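Local coordinates for macrolide export ATP-binding/permease protein MacB (Actinobacillus actinomycetemcomitans, PDB 3FTJ), which probably drives ATP-powered macrolide export as the inner-membrane component of the tripartite MacAB-TdeA efflux system, this chain being its periplasmic region, at residues 104-109 and 136-141; 89-94 and 122-127; 73-78 and 153-158; 98-103 and 159-164. All blocks are in the same frame, centred on the assembly; numbering follows the deposited sequence.

Contact 1: 104-109 and 136-141; sequences NQVVVL and RVIGVV
Two parallel strands of the mixed sheet in the MacB periplasmic core meet here, 106-109 running beside 136-141 with segment axes 22° apart. Five backbone hydrogen bonds zip them together, starting from Arg136 N to Gln105 O (2.9 Å) and ending with Val141 N to Leu109 O (2.8 Å), the last almost along the C=O axis. Pairing runs Val106 with Arg136 and Val107 with Val137, but Leu109 lies beside Val140. One extra residue is thus taken up at Ile138, whose psi of -14° breaks the extended geometry.

On the face carrying Val106 and Val108, Ile138 does much of the packing. Its CG2 meets Val106 CG1 at 3.6 Å, the two side chains crossing obliquely, while its CG1 reaches Val108 CG2 at 3.9 Å. CG1 of Ile138 sits in the crowded place between backbone N and carbonyl carbon, over Val107 O. The Arg136 chain, bent at chi3 (55°), folds back so that Val106 CG1 covers one face of the guanidinium, 3.7 Å from NH2; the flat group can lie on a valine methyl while the residue stays exposed.

The other face is wholly aliphatic. Val107 and Val137 stand side by side, CG1 to CG2 at 3.8 Å, and Leu109 lies across Val137 at about a right angle, its CG 3.8 Å from Val137 CG1. Helix 111-118 packs on the Leu109 and Val140 end of this face, Phe118 meeting Leu109. Beta-branched residues suit extended strands, and this valine-rich, two-faced pairing is that of a buried parallel pair within the mixed sheet of the MacB periplasmic core.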
loop_
_atom_site.group_PDB
_atom_site.type_symbol
_atom_site.label_atom_id
_atom_site.label_comp_id
_atom_site.label_asym_id
_atom_site.label_seq_id
_atom_site.Cartn_x
_atom_site.Cartn_y
_atom_site.Cartn_z
ATOM N N ASN A 104 14.922 -4.375 -6.497
ATOM C CA ASN A 104 16.039 -4.064 -5.618
ATOM C C ASN A 104 15.657 -4.267 -4.159
ATOM O O ASN A 104 14.542 -3.925 -3.740
ATOM C CB ASN A 104 16.510 -2.619 -5.825
ATOM C CG ASN A 104 17.373 -2.448 -7.068
ATOM O OD1 ASN A 104 17.591 -1.331 -7.533
ATOM N ND2 ASN A 104 17.859 -3.552 -7.610
ATOM N N GLN A 105 16.589 -4.818 -3.385
ATOM C CA GLN A 105 16.378 -4.995 -1.953
ATOM C C GLN A 105 16.728 -3.707 -1.232
ATOM O O GLN A 105 17.771 -3.589 -0.582
ATOM C CB GLN A 105 17.188 -6.177 -1.425
ATOM C CG GLN A 105 16.648 -7.507 -1.929
ATOM C CD GLN A 105 17.639 -8.654 -1.784
ATOM O OE1 GLN A 105 17.698 -9.535 -2.632
ATOM N NE2 GLN A 105 18.418 -8.644 -0.709
ATOM N N VAL A 106 15.859 -2.721 -1.398
ATOM C CA VAL A 106 16.024 -1.440 -0.738
ATOM C C VAL A 106 14.783 -1.180 0.085
ATOM O O VAL A 106 13.699 -1.661 -0.245
ATOM C CB VAL A 106 16.220 -0.279 -1.751
ATOM C CG1 VAL A 106 17.548 -0.439 -2.510
ATOM C CG2 VAL A 106 15.049 -0.206 -2.717
ATOM N N VAL A 107 14.935 -0.420 1.157
ATOM C CA VAL A 107 13.799 -0.152 2.009
ATOM C C VAL A 107 13.715 1.316 2.385
ATOM O O VAL A 107 14.736 1.998 2.545
ATOM C CB VAL A 107 13.821 -1.069 3.270
ATOM C CG1 VAL A 107 15.074 -0.845 4.087
ATOM C CG2 VAL A 107 12.589 -0.833 4.105
ATOM N N VAL A 108 12.489 1.809 2.493
ATOM C CA VAL A 108 12.248 3.150 3.001
ATOM C C VAL A 108 11.635 3.031 4.397
ATOM O O VAL A 108 10.642 2.333 4.585
ATOM C CB VAL A 108 11.327 3.959 2.055
ATOM C CG1 VAL A 108 10.925 5.277 2.691
ATOM C CG2 VAL A 108 12.022 4.197 0.706
ATOM N N LEU A 109 12.238 3.697 5.380
ATOM C CA LEU A 109 11.775 3.593 6.756
ATOM C C LEU A 109 10.697 4.608 7.124
ATOM O O LEU A 109 10.635 5.718 6.594
ATOM C CB LEU A 109 12.940 3.717 7.735
ATOM C CG LEU A 109 14.045 2.671 7.638
ATOM C CD1 LEU A 109 14.996 2.843 8.813
ATOM C CD2 LEU A 109 13.457 1.275 7.626
ATOM N N ARG A 136 18.823 -2.723 1.966
ATOM C CA ARG A 136 19.559 -1.488 2.232
ATOM C C ARG A 136 18.614 -0.296 2.407
ATOM O O ARG A 136 17.755 -0.051 1.563
ATOM C CB ARG A 136 20.565 -1.218 1.108
ATOM C CG ARG A 136 21.236 0.134 1.190
ATOM C CD ARG A 136 22.382 0.232 0.187
ATOM N NE ARG A 136 21.950 -0.059 -1.178
ATOM C CZ ARG A 136 21.429 0.842 -2.004
ATOM N NH1 ARG A 136 21.270 2.095 -1.598
ATOM N NH2 ARG A 136 21.066 0.497 -3.235
ATOM N N VAL A 137 18.765 0.427 3.513
ATOM C CA VAL A 137 17.944 1.600 3.795
ATOM C C VAL A 137 18.313 2.776 2.883
ATOM O O VAL A 137 19.454 3.243 2.890
ATOM C CB VAL A 137 18.078 2.026 5.268
ATOM C CG1 VAL A 137 17.198 3.237 5.552
ATOM C CG2 VAL A 137 17.705 0.873 6.182
ATOM N N ILE A 138 17.352 3.249 2.095
ATOM C CA ILE A 138 17.642 4.312 1.137
ATOM C C ILE A 138 16.994 5.643 1.525
ATOM O O ILE A 138 17.352 6.693 0.989
ATOM C CB ILE A 138 17.217 3.933 -0.317
ATOM C CG1 ILE A 138 15.713 3.645 -0.398
ATOM C CG2 ILE A 138 18.010 2.746 -0.830
ATOM C CD1 ILE A 138 15.174 3.641 -1.831
ATOM N N GLY A 139 16.057 5.605 2.466
ATOM C CA GLY A 139 15.347 6.810 2.841
ATOM C C GLY A 139 14.427 6.645 4.033
ATOM O O GLY A 139 14.306 5.550 4.601
ATOM N N VAL A 140 13.772 7.748 4.396
ATOM C CA VAL A 140 12.880 7.814 5.546
ATOM C C VAL A 140 11.713 8.734 5.215
ATOM O O VAL A 140 11.913 9.809 4.652
ATOM C CB VAL A 140 13.605 8.402 6.778
ATOM C CG1 VAL A 140 12.675 8.442 7.986
ATOM C CG2 VAL A 140 14.844 7.599 7.095
ATOM N N VAL A 141 10.498 8.312 5.556
ATOM C CA VAL A 141 9.312 9.137 5.343
ATOM C C VAL A 141 8.595 9.397 6.663
ATOM O O VAL A 141 8.834 8.707 7.656
ATOM C CB VAL A 141 8.313 8.471 4.376
ATOM C CG1 VAL A 141 8.869 8.438 2.958
ATOM C CG2 VAL A 141 7.955 7.067 4.854
#

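Contact 2: 89-94 and 122-127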
loop_
_atom_site.group_PDB
_atom_site.type_symbol
_atom_site.label_atom_id
_atom_site.label_comp_id
_atom_site.label_asym_id
_atom_site.label_seq_id
_atom_site.Cartn_x
_atom_site.Cartn_y
_atom_site.Cartn_z
ATOM N N LEU A 89 8.779 12.597 2.265
ATOM C CA LEU A 89 10.195 12.246 2.329
ATOM C C LEU A 89 10.888 13.171 3.327
ATOM O O LEU A 89 10.781 14.391 3.225
ATOM C CB LEU A 89 10.858 12.353 0.952
ATOM C CG LEU A 89 12.368 12.066 0.874
ATOM C CD1 LEU A 89 12.699 10.650 1.321
ATOM C CD2 LEU A 89 12.895 12.297 -0.533
ATOM N N LYS A 90 11.582 12.587 4.297
ATOM C CA LYS A 90 12.274 13.354 5.324
ATOM C C LYS A 90 13.781 13.286 5.147
ATOM O O LYS A 90 14.501 14.157 5.629
ATOM C CB LYS A 90 11.914 12.842 6.722
ATOM C CG LYS A 90 10.470 13.099 7.129
ATOM C CD LYS A 90 10.130 14.583 7.019
ATOM C CE LYS A 90 8.639 14.833 7.177
ATOM N NZ LYS A 90 8.277 16.251 6.873
ATOM N N GLN A 91 14.258 12.252 4.459
ATOM C CA GLN A 91 15.694 12.025 4.341
ATOM C C GLN A 91 16.027 10.943 3.303
ATOM O O GLN A 91 15.274 9.987 3.128
ATOM C CB GLN A 91 16.266 11.647 5.711
ATOM C CG GLN A 91 17.747 11.389 5.706
ATOM C CD GLN A 91 18.252 10.863 7.031
ATOM O OE1 GLN A 91 17.481 10.659 7.974
ATOM N NE2 GLN A 91 19.558 10.638 7.114
ATOM N N GLY A 92 17.153 11.098 2.614
ATOM C CA GLY A 92 17.547 10.156 1.579
ATOM C C GLY A 92 16.679 10.259 0.339
ATOM O O GLY A 92 16.464 11.353 -0.184
ATOM N N ARG A 93 16.183 9.124 -0.142
ATOM C CA ARG A 93 15.352 9.100 -1.340
ATOM C C ARG A 93 14.210 8.083 -1.225
ATOM O O ARG A 93 14.217 7.223 -0.340
ATOM C CB ARG A 93 16.199 8.775 -2.570
ATOM C CG ARG A 93 16.581 7.299 -2.685
ATOM C CD ARG A 93 17.385 7.022 -3.944
ATOM N NE ARG A 93 17.798 5.622 -4.074
ATOM C CZ ARG A 93 17.039 4.653 -4.582
ATOM N NH1 ARG A 93 15.807 4.919 -4.996
ATOM N NH2 ARG A 93 17.509 3.411 -4.671
ATOM N N LEU A 94 13.235 8.194 -2.125
ATOM C CA LEU A 94 12.127 7.248 -2.212
ATOM C C LEU A 94 12.412 6.203 -3.288
ATOM O O LEU A 94 13.411 6.301 -4.010
ATOM C CB LEU A 94 10.821 7.974 -2.552
ATOM C CG LEU A 94 10.332 9.065 -1.598
ATOM C CD1 LEU A 94 8.989 9.601 -2.072
ATOM C CD2 LEU A 94 10.228 8.539 -0.176
ATOM N N ASN A 122 22.752 7.600 11.772
ATOM C CA ASN A 122 22.394 7.777 10.373
ATOM C C ASN A 122 21.948 6.451 9.767
ATOM O O ASN A 122 22.750 5.525 9.658
ATOM C CB ASN A 122 23.591 8.292 9.586
ATOM C CG ASN A 122 23.405 8.134 8.094
ATOM O OD1 ASN A 122 22.412 8.593 7.533
ATOM N ND2 ASN A 122 24.356 7.472 7.439
ATOM N N PRO A 123 20.674 6.357 9.355
ATOM C CA PRO A 123 20.122 5.117 8.798
ATOM C C PRO A 123 20.509 4.873 7.336
ATOM O O PRO A 123 20.571 3.719 6.892
ATOM C CB PRO A 123 18.621 5.364 8.903
ATOM C CG PRO A 123 18.529 6.833 8.578
ATOM C CD PRO A 123 19.640 7.404 9.440
ATOM N N LEU A 124 20.767 5.949 6.598
ATOM C CA LEU A 124 21.021 5.853 5.165
ATOM C C LEU A 124 22.217 4.963 4.853
ATOM O O LEU A 124 23.317 5.173 5.365
ATOM C CB LEU A 124 21.225 7.247 4.553
ATOM C CG LEU A 124 20.075 8.253 4.694
ATOM C CD1 LEU A 124 20.310 9.449 3.785
ATOM C CD2 LEU A 124 18.740 7.604 4.365
ATOM N N GLY A 125 21.994 3.963 4.014
ATOM C CA GLY A 125 23.071 3.111 3.557
ATOM C C GLY A 125 23.267 1.892 4.437
ATOM O O GLY A 125 24.014 0.980 4.095
ATOM N N LYS A 126 22.587 1.865 5.571
ATOM C CA LYS A 126 22.701 0.716 6.462
ATOM C C LYS A 126 21.772 -0.440 6.102
ATOM O O LYS A 126 20.731 -0.249 5.474
ATOM C CB LYS A 126 22.549 1.146 7.915
ATOM C CG LYS A 126 23.871 1.666 8.461
ATOM C CD LYS A 126 23.668 2.637 9.581
ATOM C CE LYS A 126 24.950 3.388 9.849
ATOM N NZ LYS A 126 24.819 4.236 11.057
ATOM N N THR A 127 22.176 -1.651 6.479
ATOM C CA THR A 127 21.444 -2.850 6.086
ATOM C C THR A 127 20.569 -3.367 7.210
ATOM O O THR A 127 21.012 -3.472 8.358
ATOM C CB THR A 127 22.398 -3.957 5.620
ATOM O OG1 THR A 127 23.014 -3.564 4.384
ATOM C CG2 THR A 127 21.648 -5.254 5.414
#
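Gln91 and Leu124 provide most of this surface contact, with Gly92 adding a smaller share. Gln91 belongs to a classic beta bulge, in which it and Lys90 both face Val140. Its side chain is fully extended, CG anti to the backbone N (chi1 180°), so the terminal amide reaches out across Leu124, and the two side chains cross obliquely. NE2 of Gln91 lies 3.4 Å from Leu124 CG, and CG of Gln91 is 3.7 Å from Leu124 CD1; the methylenes and the amide plane both serve as packing surface. Past this point the amide tip meets the Pro123 ring end to end, OE1 lying 4.0 Å from Pro123 CG.

Gly92, at positive phi (71°), presents only its CA, and Leu124 CD1 settles 3.6 Å from that atom; a residue without a side chain fits both the backbone and this close approach. Leu124 itself is held out by a type II turn from Pro123 to Lys126, closed by Lys126 N to Pro123 O at 3.0 Å, with Gly125 taking the positive-phi corner. Gln91 NE2 lies against leucine carbon and approaches Asn122 OD1 (3.5 Å) without bonding, so the two segments are joined by van der Waals packing.

Contact 3: 73-78 and 153-158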
loop_
_atom_site.group_PDB
_atom_site.type_symbol
_atom_site.label_atom_id
_atom_site.label_comp_id
_atom_site.label_asym_id
_atom_site.label_seq_id
_atom_site.Cartn_x
_atom_site.Cartn_y
_atom_site.Cartn_z
ATOM N N ASN A 73 6.739 -4.764 10.145
ATOM C CA ASN A 73 5.927 -4.907 8.946
ATOM C C ASN A 73 6.657 -4.452 7.704
ATOM O O ASN A 73 6.969 -3.267 7.559
ATOM C CB ASN A 73 4.646 -4.102 9.092
ATOM C CG ASN A 73 3.835 -4.538 10.279
ATOM O OD1 ASN A 73 3.460 -5.703 10.384
ATOM N ND2 ASN A 73 3.577 -3.610 11.198
ATOM N N LEU A 74 6.938 -5.394 6.815
ATOM C CA LEU A 74 7.491 -5.070 5.508
ATOM C C LEU A 74 6.361 -4.991 4.506
ATOM O O LEU A 74 5.645 -5.967 4.288
ATOM C CB LEU A 74 8.499 -6.125 5.057
ATOM C CG LEU A 74 9.196 -5.905 3.711
ATOM C CD1 LEU A 74 10.052 -4.633 3.715
ATOM C CD2 LEU A 74 10.055 -7.124 3.385
ATOM N N TYR A 75 6.200 -3.818 3.909
ATOM C CA TYR A 75 5.236 -3.612 2.842
ATOM C C TYR A 75 5.944 -3.685 1.506
ATOM O O TYR A 75 7.029 -3.119 1.336
ATOM C CB TYR A 75 4.574 -2.248 2.985
ATOM C CG TYR A 75 3.679 -2.136 4.184
ATOM C CD1 TYR A 75 2.352 -2.557 4.125
ATOM C CD2 TYR A 75 4.155 -1.615 5.380
ATOM C CE1 TYR A 75 1.526 -2.466 5.231
ATOM C CE2 TYR A 75 3.333 -1.511 6.485
ATOM C CZ TYR A 75 2.018 -1.938 6.403
ATOM O OH TYR A 75 1.202 -1.831 7.506
ATOM N N GLY A 76 5.336 -4.404 0.569
ATOM C CA GLY A 76 5.793 -4.424 -0.804
ATOM C C GLY A 76 4.802 -3.580 -1.558
ATOM O O GLY A 76 3.671 -4.006 -1.775
ATOM N N ILE A 77 5.209 -2.372 -1.930
ATOM C CA ILE A 77 4.272 -1.404 -2.515
ATOM C C ILE A 77 4.786 -0.782 -3.814
ATOM O O ILE A 77 5.937 -0.999 -4.204
ATOM C CB ILE A 77 3.888 -0.283 -1.495
ATOM C CG1 ILE A 77 5.114 0.236 -0.733
ATOM C CG2 ILE A 77 2.877 -0.801 -0.494
ATOM C CD1 ILE A 77 6.199 0.862 -1.591
ATOM N N GLY A 78 3.925 -0.022 -4.490
ATOM C CA GLY A 78 4.311 0.642 -5.723
ATOM C C GLY A 78 5.033 1.969 -5.530
ATOM O O GLY A 78 4.959 2.585 -4.465
ATOM N N SER A 153 4.783 1.822 14.309
ATOM C CA SER A 153 4.966 0.469 14.824
ATOM C C SER A 153 5.790 -0.400 13.882
ATOM O O SER A 153 5.377 -1.492 13.504
ATOM C CB SER A 153 3.616 -0.186 15.107
ATOM O OG SER A 153 3.096 0.264 16.348
ATOM N N LEU A 154 6.970 0.096 13.529
ATOM C CA LEU A 154 7.909 -0.608 12.653
ATOM C C LEU A 154 7.374 -0.905 11.268
ATOM O O LEU A 154 7.078 -2.054 10.926
ATOM C CB LEU A 154 8.447 -1.872 13.302
ATOM C CG LEU A 154 9.828 -1.630 13.899
ATOM C CD1 LEU A 154 9.730 -0.597 15.005
ATOM C CD2 LEU A 154 10.411 -2.930 14.420
ATOM N N ASN A 155 7.268 0.150 10.471
ATOM C CA ASN A 155 6.869 0.020 9.089
ATOM C C ASN A 155 8.077 0.189 8.182
ATOM O O ASN A 155 8.821 1.165 8.303
ATOM C CB ASN A 155 5.791 1.049 8.758
ATOM C CG ASN A 155 4.552 0.891 9.631
ATOM O OD1 ASN A 155 3.950 -0.178 9.681
ATOM N ND2 ASN A 155 4.175 1.956 10.327
ATOM N N LEU A 156 8.283 -0.784 7.296
ATOM C CA LEU A 156 9.291 -0.671 6.246
ATOM C C LEU A 156 8.619 -0.791 4.878
ATOM O O LEU A 156 7.724 -1.615 4.697
ATOM C CB LEU A 156 10.368 -1.749 6.381
ATOM C CG LEU A 156 11.005 -2.082 7.735
ATOM C CD1 LEU A 156 12.457 -2.456 7.496
ATOM C CD2 LEU A 156 10.936 -0.950 8.723
ATOM N N TYR A 157 9.063 0.018 3.918
ATOM C CA TYR A 157 8.465 0.025 2.587
ATOM C C TYR A 157 9.466 -0.343 1.506
ATOM O O TYR A 157 10.520 0.276 1.386
ATOM C CB TYR A 157 7.860 1.395 2.283
ATOM C CG TYR A 157 6.898 1.865 3.349
ATOM C CD1 TYR A 157 5.604 1.378 3.403
ATOM C CD2 TYR A 157 7.289 2.784 4.306
ATOM C CE1 TYR A 157 4.717 1.798 4.372
ATOM C CE2 TYR A 157 6.410 3.210 5.286
ATOM C CZ TYR A 157 5.124 2.713 5.309
ATOM O OH TYR A 157 4.242 3.133 6.273
ATOM N N SER A 158 9.111 -1.341 0.709
ATOM C CA SER A 158 10.001 -1.908 -0.293
ATOM C C SER A 158 9.186 -2.106 -1.567
ATOM O O SER A 158 7.957 -2.096 -1.513
ATOM C CB SER A 158 10.544 -3.241 0.234
ATOM O OG SER A 158 11.645 -3.710 -0.509
#
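Tyr75 and Tyr157 stand side by side and point the same way from neighbouring parallel strands, 73-77 and 155-158. Their rings are nearly parallel, planes 20° apart, but slid so far along each other that they barely overlap, with centroids 5.5 Å apart. The touch is made by Tyr75 CD2 and Tyr157 CE1, 3.6 Å apart. In each tyrosine CG is anti to the carbonyl carbon, which keeps the pair aligned. Asn155 OD1 lies in the plane of the Tyr75 ring at its edge, 3.5 Å from CE2, while Asn155 ND2 is engaged by Asp110. Asn73 runs alongside Asn155, their amides turned 23° from each other but not bonded. Polar and aromatic groups thus share this face, where Tyr157 is buried and the other three are partly exposed.

Leu74, Leu156 and Ser158 occupy the opposite face; Leu74 CD1 tucks against Leu156 CB at 3.9 Å and Ser158 CB at 3.8 Å, small serine making room for the leucine. Between the faces run five backbone hydrogen bonds, the straightest being Tyr75 N to Leu156 O at 2.8 Å. Strand 155-159 is flanked on its other edge by the antiparallel strand 106-110, where Ser158 OG bonds Val106 O, and strand 67-77 by strand 49-64. Helix 160-168 packs on the leucine face through Val163 and Ile167.

Contact 4: 98-103 and 159-164; sequences DDVDQS and PYSTVL
Pro159 occupies the N-cap position of helix 160-168 and turns toward helix 97-102. Its CB lies 4.1 Å from Val100 CG2, the two side chains sliding past each other in opposite directions, and its CG rests against Asp99 CB. Proline suits this place, since nitrogens at the start of a helix have no carbonyl of a preceding turn to bond. The Tyr160 side chain comes next: chi1 of 68° sets CG in the crowded position between N and carbonyl carbon, and the far end of the ring swings back so that CE2 lies 3.8 Å from Val100 CG1. Pro54 and Ile37 also pack on this tyrosine.

Ser161 carries the polar link. With OG in the same crowded position (chi1 51°), its hydroxyl donates to Val100 O at 2.6 Å, lying in the carbonyl plane on a lone pair. Val100 O also receives Ser103 N, 3.2 Å away, so two donors grip it. Ser103, at positive phi, closes helix 97-102 in a Schellman motif, and its OG, bonded to Asn165, lies 3.5 Å from Ser161 CB. Thr162 follows, pressing OG1 against the backbone of Ser103, 3.1 Å from its C atom; that hydroxyl bonds Asn104 O, one residue further on.

Small hydroxyl residues at the start of one helix therefore serve carbonyls around the end of the other, and Lys166 takes Ser103 O. Such bonds would ease the partial negative charge expected at the end of helix 97-102, so the joint is polar at the Val100 carbonyl and apolar where Pro159 and Tyr160 meet the Val100 side chain and Asp99.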
loop_
_atom_site.group_PDB
_atom_site.type_symbol
_atom_site.label_atom_id
_atom_site.label_comp_id
_atom_site.label_asym_id
_atom_site.label_seq_id
_atom_site.Cartn_x
_atom_site.Cartn_y
_atom_site.Cartn_z
ATOM N N ASP A 98 13.094 2.198 -11.292
ATOM C CA ASP A 98 14.204 1.268 -11.444
ATOM C C ASP A 98 14.270 0.266 -10.288
ATOM O O ASP A 98 14.621 -0.893 -10.484
ATOM C CB ASP A 98 15.525 2.024 -11.567
ATOM C CG ASP A 98 16.722 1.100 -11.555
ATOM O OD1 ASP A 98 17.350 0.947 -10.481
ATOM O OD2 ASP A 98 17.025 0.510 -12.617
ATOM N N ASP A 99 13.957 0.721 -9.082
ATOM C CA ASP A 99 13.921 -0.181 -7.925
ATOM C C ASP A 99 12.861 -1.249 -8.169
ATOM O O ASP A 99 13.099 -2.442 -7.988
ATOM C CB ASP A 99 13.598 0.581 -6.646
ATOM C CG ASP A 99 14.709 1.518 -6.219
ATOM O OD1 ASP A 99 15.892 1.114 -6.233
ATOM O OD2 ASP A 99 14.395 2.661 -5.833
ATOM N N VAL A 100 11.689 -0.808 -8.604
ATOM C CA VAL A 100 10.595 -1.723 -8.906
ATOM C C VAL A 100 10.962 -2.695 -10.025
ATOM O O VAL A 100 10.817 -3.907 -9.866
ATOM C CB VAL A 100 9.337 -0.945 -9.284
ATOM C CG1 VAL A 100 8.266 -1.886 -9.827
ATOM C CG2 VAL A 100 8.835 -0.140 -8.081
ATOM N N ASP A 101 11.439 -2.162 -11.150
ATOM C CA ASP A 101 11.807 -2.975 -12.309
ATOM C C ASP A 101 12.896 -4.013 -12.013
ATOM O O ASP A 101 12.863 -5.125 -12.543
ATOM C CB ASP A 101 12.268 -2.078 -13.462
ATOM C CG ASP A 101 11.109 -1.468 -14.236
ATOM O OD1 ASP A 101 10.080 -2.149 -14.418
ATOM O OD2 ASP A 101 11.232 -0.304 -14.669
ATOM N N GLN A 102 13.867 -3.643 -11.183
ATOM C CA GLN A 102 14.995 -4.522 -10.889
ATOM C C GLN A 102 14.801 -5.287 -9.571
ATOM O O GLN A 102 15.686 -6.011 -9.132
ATOM C CB GLN A 102 16.301 -3.721 -10.842
ATOM C CG GLN A 102 16.605 -2.961 -12.126
ATOM C CD GLN A 102 16.727 -3.884 -13.325
ATOM O OE1 GLN A 102 17.616 -4.734 -13.380
ATOM N NE2 GLN A 102 15.831 -3.724 -14.294
ATOM N N SER A 103 13.639 -5.127 -8.947
ATOM C CA SER A 103 13.370 -5.817 -7.689
ATOM C C SER A 103 14.534 -5.626 -6.716
ATOM O O SER A 103 15.069 -6.592 -6.184
ATOM C CB SER A 103 13.139 -7.311 -7.939
ATOM O OG SER A 103 11.965 -7.519 -8.717
ATOM N N PRO A 159 9.848 -2.266 -2.727
ATOM C CA PRO A 159 9.044 -2.433 -3.945
ATOM C C PRO A 159 8.214 -3.703 -3.890
ATOM O O PRO A 159 8.721 -4.735 -3.429
ATOM C CB PRO A 159 10.103 -2.556 -5.052
ATOM C CG PRO A 159 11.325 -1.882 -4.491
ATOM C CD PRO A 159 11.291 -2.203 -3.020
ATOM N N TYR A 160 6.964 -3.635 -4.349
ATOM C CA TYR A 160 6.093 -4.810 -4.380
ATOM C C TYR A 160 6.771 -5.977 -5.091
ATOM O O TYR A 160 6.581 -7.132 -4.713
ATOM C CB TYR A 160 4.739 -4.503 -5.046
ATOM C CG TYR A 160 4.803 -4.223 -6.546
ATOM C CD1 TYR A 160 4.916 -5.256 -7.463
ATOM C CD2 TYR A 160 4.757 -2.918 -7.035
ATOM C CE1 TYR A 160 4.989 -5.002 -8.843
ATOM C CE2 TYR A 160 4.824 -2.649 -8.405
ATOM C CZ TYR A 160 4.941 -3.699 -9.303
ATOM O OH TYR A 160 5.001 -3.448 -10.659
ATOM N N SER A 161 7.562 -5.668 -6.119
ATOM C CA SER A 161 8.234 -6.694 -6.913
ATOM C C SER A 161 9.275 -7.452 -6.086
ATOM O O SER A 161 9.334 -8.684 -6.113
ATOM C CB SER A 161 8.887 -6.062 -8.144
ATOM O OG SER A 161 9.690 -4.952 -7.770
ATOM N N THR A 162 10.090 -6.705 -5.352
ATOM C CA THR A 162 11.081 -7.285 -4.445
ATOM C C THR A 162 10.447 -8.184 -3.392
ATOM O O THR A 162 10.934 -9.278 -3.118
ATOM C CB THR A 162 11.850 -6.184 -3.715
ATOM O OG1 THR A 162 12.298 -5.217 -4.670
ATOM C CG2 THR A 162 13.053 -6.764 -2.979
ATOM N N VAL A 163 9.351 -7.720 -2.809
ATOM C CA VAL A 163 8.692 -8.461 -1.744
ATOM C C VAL A 163 8.029 -9.730 -2.278
ATOM O O VAL A 163 8.123 -10.792 -1.671
ATOM C CB VAL A 163 7.688 -7.569 -0.994
ATOM C CG1 VAL A 163 6.864 -8.381 -0.022
ATOM C CG2 VAL A 163 8.438 -6.497 -0.261
ATOM N N LEU A 164 7.383 -9.619 -3.430
ATOM C CA LEU A 164 6.738 -10.762 -4.050
ATOM C C LEU A 164 7.793 -11.759 -4.516
ATOM O O LEU A 164 7.683 -12.946 -4.263
ATOM C CB LEU A 164 5.880 -10.318 -5.244
ATOM C CG LEU A 164 4.584 -9.564 -4.931
ATOM C CD1 LEU A 164 4.000 -8.966 -6.193
ATOM C CD2 LEU A 164 3.569 -10.485 -4.240
#

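Contacts 1 and 3 are strand pairings in one mixed sheet, joined because strands 106-110 and 155-159 are themselves neighbours; both rest on parallel backbone ladders, but contact 1 is buried and largely aliphatic whereas contact 3 has an aromatic, amide-bearing face. Contact 2 is a surface meeting of a bulged strand end and a turn without such a ladder, yet both segments hang on strand 133-141 of contact 1, through Val140 to Lys90 and Val137 to Lys126. Contact 4, partly buried, joins two helices by a hydroxyl-to-carbonyl bond and a small apolar patch. Its helices adjoin the sheet: Asn104 N meets Asp99 O, Tyr160 N bonds Ile77 O of contact 3, and Asp99 forms a salt bridge with Arg93 of contact 2.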